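Local coordinates for protein MamA (Candidatus Magnetobacterium bavaricum, PDB 3VTX) that probably serves as a tetratricopeptide-repeat scaffold for protein-protein contacts, built from pairs of antiparallel helices, at residues A[7-10]-A[11-15]; A[41-44]-A[45-49]; A[22-25]-A[26-30]. All coordinates share one frame; numbering follows the deposited sequence.

Contact 1. Residues A[7-10]-A[11-15]; sequences IYMD and IGDKK
Ile11 lies alongside the side chains of Ile7 and Tyr8, one turn earlier on helix 5-18, and its long branch ends with its methyl against both. At the root, Ile11 CB sits 3.7 Å from Tyr8 O. The chain then turns back along the helix, because CG1 stands beside its own backbone N and opposite the carbonyl carbon (chi1 -70°), and CG1 comes to rest 3.5 Å from Ile7 O. The terminal methyl CD1 still lies 3.6 Å from Ile7 O, and it has two apolar neighbours: Ile7 CG2 at 3.9 Å, and the Tyr8 ring, whose CD1 is also 3.9 Å from Ile11 CD1. It meets that ring obliquely. A branched aliphatic residue suits the place, since it can cover backbone carbonyls already engaged by N-H groups, as Ile7 O is by Ile11 N at 3.1 Å, and still present apolar surface.

Gly12 follows, its N bonded to Tyr8 O at 2.9 Å. With no side chain, it allows helix 21-34 to come close at this buried point. Asp13 has a different task: its CG lies over the previous turn, 3.3 Å from Met9 O, while OD1 is hydrogen-bonded to the Tyr28 hydroxyl and OD2 forms a salt bridge with the amine of Lys44. On the exposed side, Lys14 CD lies beside the Asp10 carboxylate; the ion pair is long, and since Asp10 has two conformers it is also doubtful.

This part of the helix thus faces two neighbours. Tyr8 packs on Lys30 and Val31 of helix 21-34, and Ile11 on Ala27 of the same helix. Met9, long and unbranched, reaches Glu40, Thr41 and Lys44 of helix 39-51.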
ATOM      1  N   ILE A   7       2.279 -29.438   3.083  1.00 43.07           N
ATOM      2  CA  ILE A   7       1.835 -29.620   4.435  1.00 42.21           C
ATOM      3  C   ILE A   7       2.225 -28.366   5.264  1.00 39.48           C
ATOM      4  O   ILE A   7       1.406 -27.810   5.984  1.00 39.44           O
ATOM      5  CB  ILE A   7       2.417 -30.870   5.093  1.00 42.27           C
ATOM      6  CG1 ILE A   7       1.977 -32.174   4.356  1.00 45.71           C
ATOM      7  CG2 ILE A   7       1.996 -30.915   6.585  1.00 43.59           C
ATOM      8  CD1 ILE A   7       2.956 -33.390   4.568  1.00 51.51           C
ATOM      9  N   TYR A   8       3.479 -27.962   5.189  1.00 38.41           N
ATOM     10  CA  TYR A   8       3.899 -26.742   5.975  1.00 37.56           C
ATOM     11  C   TYR A   8       3.259 -25.439   5.513  1.00 37.02           C
ATOM     12  O   TYR A   8       2.885 -24.602   6.349  1.00 35.43           O
ATOM     13  CB  TYR A   8       5.410 -26.612   6.018  1.00 38.18           C
ATOM     14  CG  TYR A   8       5.950 -27.645   6.955  1.00 43.03           C
ATOM     15  CD1 TYR A   8       5.631 -27.571   8.305  1.00 49.98           C
ATOM     16  CD2 TYR A   8       6.669 -28.753   6.498  1.00 49.35           C
ATOM     17  CE1 TYR A   8       6.068 -28.514   9.219  1.00 54.95           C
ATOM     18  CE2 TYR A   8       7.137 -29.750   7.438  1.00 52.75           C
ATOM     19  CZ  TYR A   8       6.806 -29.615   8.798  1.00 54.36           C
ATOM     20  OH  TYR A   8       7.202 -30.519   9.787  1.00 57.48           O
ATOM     21  N   MET A   9       3.095 -25.254   4.214  1.00 35.19           N
ATOM     22  CA  MET A   9       2.358 -24.082   3.800  1.00 36.09           C
ATOM     23  C   MET A   9       0.947 -24.076   4.424  1.00 36.65           C
ATOM     24  O   MET A   9       0.488 -23.047   4.886  1.00 34.88           O
ATOM     25  CB  MET A   9       2.330 -23.938   2.278  1.00 37.02           C
ATOM     26  CG  MET A   9       1.996 -22.527   1.837  1.00 41.28           C
ATOM     27  SD  MET A   9       1.836 -22.425  -0.001  1.00 48.27           S
ATOM     28  CE  MET A   9       3.227 -23.464  -0.557  1.00 48.00           C
ATOM     29  N   ASP A  10       0.202 -25.197   4.412  1.00 37.21           N
ATOM     30  CA  ASP A  10      -1.167 -25.260   5.054  0.50 37.88           C
ATOM     31  C   ASP A  10      -1.154 -24.914   6.531  1.00 36.70           C
ATOM     32  O   ASP A  10      -2.047 -24.247   7.065  1.00 37.50           O
ATOM     33  CB  ASP A  10      -1.789 -26.685   4.998  0.50 38.85           C
ATOM     34  CG  ASP A  10      -3.030 -26.844   5.955  0.50 41.23           C
ATOM     35  OD1 ASP A  10      -4.030 -26.109   5.737  0.50 44.80           O
ATOM     36  OD2 ASP A  10      -2.997 -27.673   6.931  0.50 43.18           O
ATOM     37  N   ILE A  11      -0.182 -25.473   7.245  1.00 36.58           N
ATOM     38  CA  ILE A  11      -0.023 -25.174   8.695  1.00 36.86           C
ATOM     39  C   ILE A  11       0.144 -23.662   8.850  1.00 35.66           C
ATOM     40  O   ILE A  11      -0.575 -23.003   9.610  1.00 35.06           O
ATOM     41  CB  ILE A  11       1.158 -25.953   9.320  1.00 37.76           C
ATOM     42  CG1 ILE A  11       0.823 -27.458   9.393  1.00 37.99           C
ATOM     43  CG2 ILE A  11       1.471 -25.449  10.742  1.00 37.75           C
ATOM     44  CD1 ILE A  11       2.025 -28.352   9.517  1.00 40.89           C
ATOM     45  N   GLY A  12       1.020 -23.088   8.033  1.00 34.24           N
ATOM     46  CA  GLY A  12       1.240 -21.635   8.148  1.00 33.26           C
ATOM     47  C   GLY A  12      -0.015 -20.835   7.893  1.00 32.91           C
ATOM     48  O   GLY A  12      -0.333 -19.892   8.605  1.00 32.34           O
ATOM     49  N   ASP A  13      -0.757 -21.223   6.847  1.00 34.00           N
ATOM     50  CA  ASP A  13      -1.949 -20.477   6.504  1.00 34.41           C
ATOM     51  C   ASP A  13      -2.944 -20.484   7.643  1.00 34.99           C
ATOM     52  O   ASP A  13      -3.590 -19.497   7.919  1.00 37.22           O
ATOM     53  CB  ASP A  13      -2.586 -21.099   5.264  1.00 35.20           C
ATOM     54  CG  ASP A  13      -1.817 -20.815   4.025  1.00 38.99           C
ATOM     55  OD1 ASP A  13      -1.006 -19.840   3.989  1.00 41.13           O
ATOM     56  OD2 ASP A  13      -2.051 -21.518   3.022  1.00 45.96           O
ATOM     57  N   LYS A  14      -3.119 -21.645   8.249  1.00 36.78           N
ATOM     58  CA  LYS A  14      -4.129 -21.832   9.294  1.00 39.18           C
ATOM     59  C   LYS A  14      -3.676 -21.099  10.587  1.00 36.84           C
ATOM     60  O   LYS A  14      -4.467 -20.541  11.309  1.00 36.09           O
ATOM     61  CB  LYS A  14      -4.280 -23.315   9.621  1.00 40.67           C
ATOM     62  CG  LYS A  14      -5.284 -24.091   8.774  1.00 48.86           C
ATOM     63  CD  LYS A  14      -4.968 -25.587   8.777  1.00 54.75           C
ATOM     64  CE  LYS A  14      -5.033 -26.224  10.175  1.00 58.74           C
ATOM     65  NZ  LYS A  14      -5.370 -27.713  10.033  1.00 60.48           N
ATOM     66  N   LYS A  15      -2.384 -21.155  10.863  1.00 36.24           N
ATOM     67  CA  LYS A  15      -1.853 -20.352  11.995  1.00 35.06           C
ATOM     68  C   LYS A  15      -1.991 -18.869  11.787  1.00 34.33           C
ATOM     69  O   LYS A  15      -2.388 -18.160  12.694  1.00 33.63           O
ATOM     70  CB  LYS A  15      -0.429 -20.791  12.299  1.00 34.89           C
ATOM     71  CG  LYS A  15      -0.370 -22.116  13.048  1.00 35.72           C
ATOM     72  CD  LYS A  15       1.024 -22.552  13.482  1.00 36.62           C
ATOM     73  CE  LYS A  15       1.069 -23.953  14.126  1.00 35.34           C
ATOM     74  NZ  LYS A  15       2.416 -24.252  14.756  1.00 34.14           N
TER

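Contact 2. Residues A[41-44]-A[45-49]; sequences TLLK and LGKTY
The helix from Thr41 to Thr48 keeps regular alpha-helical spacing, with Leu45 N bonded to Thr41 O at 2.8 Å and Lys47 N to Leu43 O at 2.9 Å. Lys44 O is gripped twice: by the backbone N of Thr48 at 2.9 Å and by the hydroxyl Thr48 OG1 at 2.8 Å. These donors come from opposite faces of the carbonyl plane, the hydroxyl standing 35° out of it. The hydroxyl can fold back on the helix because OG1 lies beside its own backbone N (chi1 -54°). Threonine therefore suits this buried position, since its polar atom is satisfied within its own helix.

Lys47 uses its hydrocarbon part. CG passes 3.3 Å from Leu43 O, and the extended chain then crosses the leucine at a slant, bringing CE to 3.9 Å from Leu43 CG. A lysine can cover an apolar branch in this way and still carry its charge onward, here to Glu74 of helix 73-85. Lys44 likewise extends its amine off the helix, to Asp13 of helix 5-18.

Gly46, buried and without a side chain, follows Leu45, which packs on Ser61 of helix 55-68. The leucine-glycine pair, with a tyrosine three residues after the glycine, matches the tetratricopeptide-repeat consensus.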
ATOM      1  N   THR A  41       5.041 -18.906  -1.094  1.00 28.21           N
ATOM      2  CA  THR A  41       5.516 -18.816   0.312  1.00 29.13           C
ATOM      3  C   THR A  41       6.246 -17.529   0.628  1.00 27.24           C
ATOM      4  O   THR A  41       6.007 -16.946   1.687  1.00 27.32           O
ATOM      5  CB  THR A  41       6.295 -20.053   0.728  1.00 29.09           C
ATOM      6  OG1 THR A  41       5.420 -21.164   0.490  1.00 31.86           O
ATOM      7  CG2 THR A  41       6.659 -20.081   2.324  1.00 28.20           C
ATOM      8  N   LEU A  42       7.082 -17.072  -0.273  1.00 27.25           N
ATOM      9  CA  LEU A  42       7.766 -15.788  -0.089  1.00 25.75           C
ATOM     10  C   LEU A  42       6.768 -14.657   0.071  1.00 25.49           C
ATOM     11  O   LEU A  42       6.915 -13.832   1.001  1.00 25.46           O
ATOM     12  CB  LEU A  42       8.756 -15.510  -1.209  1.00 25.33           C
ATOM     13  CG  LEU A  42      10.047 -16.269  -1.161  1.00 22.25           C
ATOM     14  CD1 LEU A  42      10.819 -16.195  -2.531  1.00 27.82           C
ATOM     15  CD2 LEU A  42      10.997 -15.879   0.011  1.00 23.86           C
ATOM     16  N   LEU A  43       5.701 -14.647  -0.715  1.00 25.45           N
ATOM     17  CA  LEU A  43       4.707 -13.584  -0.634  1.00 26.35           C
ATOM     18  C   LEU A  43       3.921 -13.717   0.667  1.00 25.03           C
ATOM     19  O   LEU A  43       3.631 -12.755   1.322  1.00 24.65           O
ATOM     20  CB  LEU A  43       3.767 -13.641  -1.841  1.00 26.26           C
ATOM     21  CG  LEU A  43       2.745 -12.535  -1.854  1.00 27.20           C
ATOM     22  CD1 LEU A  43       3.362 -11.115  -1.771  1.00 25.87           C
ATOM     23  CD2 LEU A  43       1.893 -12.702  -3.177  1.00 28.90           C
ATOM     24  N   LYS A  44       3.549 -14.935   1.044  1.00 25.51           N
ATOM     25  CA  LYS A  44       2.830 -15.127   2.280  1.00 24.63           C
ATOM     26  C   LYS A  44       3.666 -14.766   3.496  1.00 23.94           C
ATOM     27  O   LYS A  44       3.084 -14.116   4.427  1.00 24.61           O
ATOM     28  CB  LYS A  44       2.328 -16.580   2.440  1.00 26.31           C
ATOM     29  CG  LYS A  44       1.071 -16.866   1.604  1.00 29.11           C
ATOM     30  CD  LYS A  44       0.854 -18.394   1.502  1.00 33.84           C
ATOM     31  CE  LYS A  44      -0.546 -18.677   0.835  1.00 37.06           C
ATOM     32  NZ  LYS A  44      -0.803 -20.117   0.905  1.00 42.09           N
ATOM     33  N   LEU A  45       4.961 -15.109   3.492  1.00 22.23           N
ATOM     34  CA  LEU A  45       5.838 -14.732   4.650  1.00 21.97           C
ATOM     35  C   LEU A  45       5.958 -13.208   4.715  1.00 21.85           C
ATOM     36  O   LEU A  45       5.872 -12.594   5.768  1.00 22.60           O
ATOM     37  CB  LEU A  45       7.176 -15.424   4.587  1.00 22.36           C
ATOM     38  CG  LEU A  45       8.204 -15.149   5.663  1.00 23.92           C
ATOM     39  CD1 LEU A  45       7.550 -15.476   7.025  1.00 20.99           C
ATOM     40  CD2 LEU A  45       9.478 -15.869   5.398  1.00 26.74           C
ATOM     41  N   GLY A  46       6.147 -12.583   3.564  1.00 21.65           N
ATOM     42  CA  GLY A  46       6.168 -11.106   3.501  1.00 22.04           C
ATOM     43  C   GLY A  46       4.898 -10.520   4.082  1.00 22.96           C
ATOM     44  O   GLY A  46       4.936  -9.592   4.880  1.00 22.18           O
ATOM     45  N   LYS A  47       3.742 -11.025   3.643  1.00 23.35           N
ATOM     46  CA  LYS A  47       2.474 -10.489   4.131  1.00 23.10           C
ATOM     47  C   LYS A  47       2.280 -10.669   5.650  1.00 23.11           C
ATOM     48  O   LYS A  47       1.649  -9.805   6.297  1.00 24.67           O
ATOM     49  CB  LYS A  47       1.328 -11.127   3.399  1.00 23.55           C
ATOM     50  CG  LYS A  47       1.138 -10.734   1.990  1.00 24.37           C
ATOM     51  CD  LYS A  47       0.005 -11.499   1.355  1.00 29.22           C
ATOM     52  CE  LYS A  47      -0.279 -10.948  -0.043  1.00 32.39           C
ATOM     53  NZ  LYS A  47      -1.356 -11.765  -0.777  1.00 33.64           N
ATOM     54  N   THR A  48       2.773 -11.793   6.177  1.00 22.71           N
ATOM     55  CA  THR A  48       2.685 -12.090   7.599  1.00 21.34           C
ATOM     56  C   THR A  48       3.501 -11.062   8.394  1.00 21.03           C
ATOM     57  O   THR A  48       3.015 -10.567   9.390  1.00 20.30           O
ATOM     58  CB  THR A  48       3.085 -13.476   7.936  1.00 22.53           C
ATOM     59  OG1 THR A  48       2.317 -14.409   7.140  1.00 27.28           O
ATOM     60  CG2 THR A  48       2.912 -13.788   9.434  1.00 22.16           C
ATOM     61  N   TYR A  49       4.711 -10.756   7.935  1.00 20.76           N
ATOM     62  CA  TYR A  49       5.487  -9.765   8.599  1.00 21.46           C
ATOM     63  C   TYR A  49       4.810  -8.396   8.490  1.00 20.60           C
ATOM     64  O   TYR A  49       4.892  -7.592   9.390  1.00 21.35           O
ATOM     65  CB  TYR A  49       6.942  -9.762   8.071  1.00 20.06           C
ATOM     66  CG  TYR A  49       7.860 -10.794   8.710  1.00 19.43           C
ATOM     67  CD1 TYR A  49       8.113 -10.769  10.096  1.00 19.03           C
ATOM     68  CD2 TYR A  49       8.518 -11.743   7.934  1.00 20.46           C
ATOM     69  CE1 TYR A  49       9.027 -11.597  10.682  1.00 19.91           C
ATOM     70  CE2 TYR A  49       9.397 -12.657   8.532  1.00 22.54           C
ATOM     71  CZ  TYR A  49       9.626 -12.584   9.905  1.00 23.73           C
ATOM     72  OH  TYR A  49      10.525 -13.452  10.453  1.00 24.18           O
TER

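Contact 3. Residues A[22-25]-A[26-30]; sequences DGAI and RAYKK
Tyr28 brings its ring obliquely to the carbonyl of Ala24 one turn back, its CD2 3.2 Å from Ala24 O. The pairing of a small residue with an aromatic four positions on is consistent with the tetratricopeptide-repeat consensus. Ala24 suits its place because its single methyl takes little space; Ala24 CB still reaches Tyr28 CE2 at 4.2 Å and also packs on Arg16 of helix 5-18. The ring's polar end, OH, is bonded to Asp13 of that helix, while the side chain also touches Thr41 and Thr48 of helix 39-51.

Ile25 and Lys29 run side by side. The fully extended lysine passes its methylenes along the isoleucine's short branch, and Lys29 CE comes to 3.5 Å from Ile25 CG2. The apolar stem thus shields the branch, while the amine continues to a weak hydrogen bond with Tyr49 OH.

Asp22 and Arg26 form a salt bridge on an exposed part of the helix. The arginine bends at its third torsion (chi3 -83°), which brings the guanidinium back over Gly23: Gly23 CA lies against one face, offset toward its rim and 3.4 Å from Arg26 NH1, an approach eased by the missing side chain. Asp22 OD2 sits at the edge of the same group and takes two donors. The bond from Arg26 NH1 is weak; that from Arg26 NE, at 2.7 Å and an N-H...O angle of 169°, is short and nearly straight, reaching OD2 on its syn side but 33° out of the carboxylate plane.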
ATOM      1  N   ASP A  22       3.793 -15.901  14.990  1.00 25.04           N
ATOM      2  CA  ASP A  22       5.092 -16.636  15.165  1.00 22.87           C
ATOM      3  C   ASP A  22       5.053 -18.034  14.589  1.00 24.87           C
ATOM      4  O   ASP A  22       5.930 -18.474  13.817  1.00 23.99           O
ATOM      5  CB  ASP A  22       5.486 -16.638  16.617  1.00 24.31           C
ATOM      6  CG  ASP A  22       6.867 -17.277  16.813  1.00 25.42           C
ATOM      7  OD1 ASP A  22       7.890 -16.567  16.614  1.00 24.43           O
ATOM      8  OD2 ASP A  22       6.912 -18.483  17.059  1.00 30.60           O
ATOM      9  N   GLY A  23       3.975 -18.780  14.883  1.00 25.13           N
ATOM     10  CA  GLY A  23       3.810 -20.107  14.257  1.00 24.92           C
ATOM     11  C   GLY A  23       3.723 -20.125  12.732  1.00 22.83           C
ATOM     12  O   GLY A  23       4.282 -21.009  12.095  1.00 24.25           O
ATOM     13  N   ALA A  24       3.001 -19.165  12.176  1.00 23.35           N
ATOM     14  CA  ALA A  24       2.810 -19.047  10.734  1.00 24.34           C
ATOM     15  C   ALA A  24       4.189 -18.825  10.148  1.00 23.67           C
ATOM     16  O   ALA A  24       4.558 -19.452   9.189  1.00 24.80           O
ATOM     17  CB  ALA A  24       1.877 -17.908  10.391  1.00 25.71           C
ATOM     18  N   ILE A  25       4.985 -17.875  10.688  1.00 21.98           N
ATOM     19  CA  ILE A  25       6.333 -17.612  10.195  1.00 22.72           C
ATOM     20  C   ILE A  25       7.254 -18.845  10.267  1.00 23.41           C
ATOM     21  O   ILE A  25       8.002 -19.130   9.342  1.00 23.32           O
ATOM     22  CB  ILE A  25       6.945 -16.476  11.025  1.00 22.93           C
ATOM     23  CG1 ILE A  25       6.279 -15.124  10.590  1.00 24.29           C
ATOM     24  CG2 ILE A  25       8.443 -16.354  10.760  1.00 24.05           C
ATOM     25  CD1 ILE A  25       6.437 -13.952  11.567  1.00 23.86           C
ATOM     26  N   ARG A  26       7.182 -19.569  11.376  1.00 22.81           N
ATOM     27  CA  ARG A  26       7.932 -20.816  11.506  1.00 23.86           C
ATOM     28  C   ARG A  26       7.620 -21.807  10.398  1.00 24.44           C
ATOM     29  O   ARG A  26       8.545 -22.382   9.815  1.00 26.42           O
ATOM     30  CB  ARG A  26       7.772 -21.450  12.889  1.00 23.19           C
ATOM     31  CG  ARG A  26       8.548 -20.694  13.891  1.00 25.31           C
ATOM     32  CD  ARG A  26       8.554 -21.341  15.300  1.00 28.28           C
ATOM     33  NE  ARG A  26       7.370 -20.977  16.036  1.00 30.93           N
ATOM     34  CZ  ARG A  26       6.348 -21.757  16.307  1.00 29.06           C
ATOM     35  NH1 ARG A  26       5.355 -21.270  17.031  1.00 32.74           N
ATOM     36  NH2 ARG A  26       6.373 -23.005  15.941  1.00 31.35           N
ATOM     37  N   ALA A  27       6.350 -22.006  10.124  1.00 25.96           N
ATOM     38  CA  ALA A  27       5.952 -22.920   9.092  1.00 27.29           C
ATOM     39  C   ALA A  27       6.420 -22.483   7.675  1.00 28.06           C
ATOM     40  O   ALA A  27       6.978 -23.270   6.917  1.00 26.39           O
ATOM     41  CB  ALA A  27       4.432 -23.123   9.139  1.00 29.00           C
ATOM     42  N   TYR A  28       6.349 -21.173   7.367  1.00 26.03           N
ATOM     43  CA  TYR A  28       6.741 -20.687   6.073  1.00 24.71           C
ATOM     44  C   TYR A  28       8.232 -20.722   5.899  1.00 25.43           C
ATOM     45  O   TYR A  28       8.756 -21.110   4.804  1.00 26.59           O
ATOM     46  CB  TYR A  28       6.178 -19.272   5.907  1.00 24.56           C
ATOM     47  CG  TYR A  28       4.654 -19.097   5.830  1.00 25.66           C
ATOM     48  CD1 TYR A  28       3.834 -19.983   5.150  1.00 29.66           C
ATOM     49  CD2 TYR A  28       4.045 -17.973   6.360  1.00 28.90           C
ATOM     50  CE1 TYR A  28       2.479 -19.809   5.116  1.00 30.43           C
ATOM     51  CE2 TYR A  28       2.690 -17.758   6.244  1.00 28.27           C
ATOM     52  CZ  TYR A  28       1.918 -18.671   5.600  1.00 30.98           C
ATOM     53  OH  TYR A  28       0.594 -18.428   5.500  1.00 31.87           O
ATOM     54  N   LYS A  29       8.965 -20.472   6.997  1.00 25.66           N
ATOM     55  CA  LYS A  29      10.384 -20.575   6.983  1.00 25.04           C
ATOM     56  C   LYS A  29      10.831 -22.035   6.714  1.00 28.50           C
ATOM     57  O   LYS A  29      11.887 -22.248   6.061  1.00 29.39           O
ATOM     58  CB  LYS A  29      11.040 -20.015   8.205  1.00 24.43           C
ATOM     59  CG  LYS A  29      11.063 -18.465   8.308  1.00 24.25           C
ATOM     60  CD  LYS A  29      11.694 -17.960   9.549  1.00 23.66           C
ATOM     61  CE  LYS A  29      11.800 -16.470   9.614  1.00 22.71           C
ATOM     62  NZ  LYS A  29      12.394 -16.079  10.923  1.00 24.90           N
ATOM     63  N   LYS A  30      10.074 -22.980   7.265  1.00 29.33           N
ATOM     64  CA  LYS A  30      10.383 -24.416   7.094  1.00 31.61           C
ATOM     65  C   LYS A  30      10.187 -24.759   5.583  1.00 32.29           C
ATOM     66  O   LYS A  30      11.076 -25.384   4.988  1.00 32.27           O
ATOM     67  CB  LYS A  30       9.505 -25.240   7.978  1.00 31.67           C
ATOM     68  CG  LYS A  30       9.803 -26.809   7.827  1.00 35.38           C
ATOM     69  CD  LYS A  30       9.563 -27.606   9.095  0.50 36.45           C
ATOM     70  CE  LYS A  30      10.244 -29.021   9.014  0.50 38.02           C
ATOM     71  NZ  LYS A  30      11.715 -28.844   8.672  0.50 40.17           N
TER

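The three contacts are short runs of about two turns on three successive helices, packed together near the N-terminal end of the chain. Centres of contacts 1 and 3 are about 8 Å apart, those of 2 and 3 about 10 Å, and those of 1 and 2 about 12 Å. One carboxylate, that of Asp13, ties helices 21-34 and 39-51 to helix 5-18: its OD1 makes a probable hydrogen bond of 2.6 Å with Tyr28 OH, and its OD2 a salt bridge of 2.8 Å with Lys44 NZ. Close packing backs these polar links, with Gly12 O 3.5 Å from Ala24 CB and Thr48 OG1 3.5 Å from Tyr28 CE2. Such interlocked neighbouring helices build the superhelix of the tetratricopeptide-repeat fold.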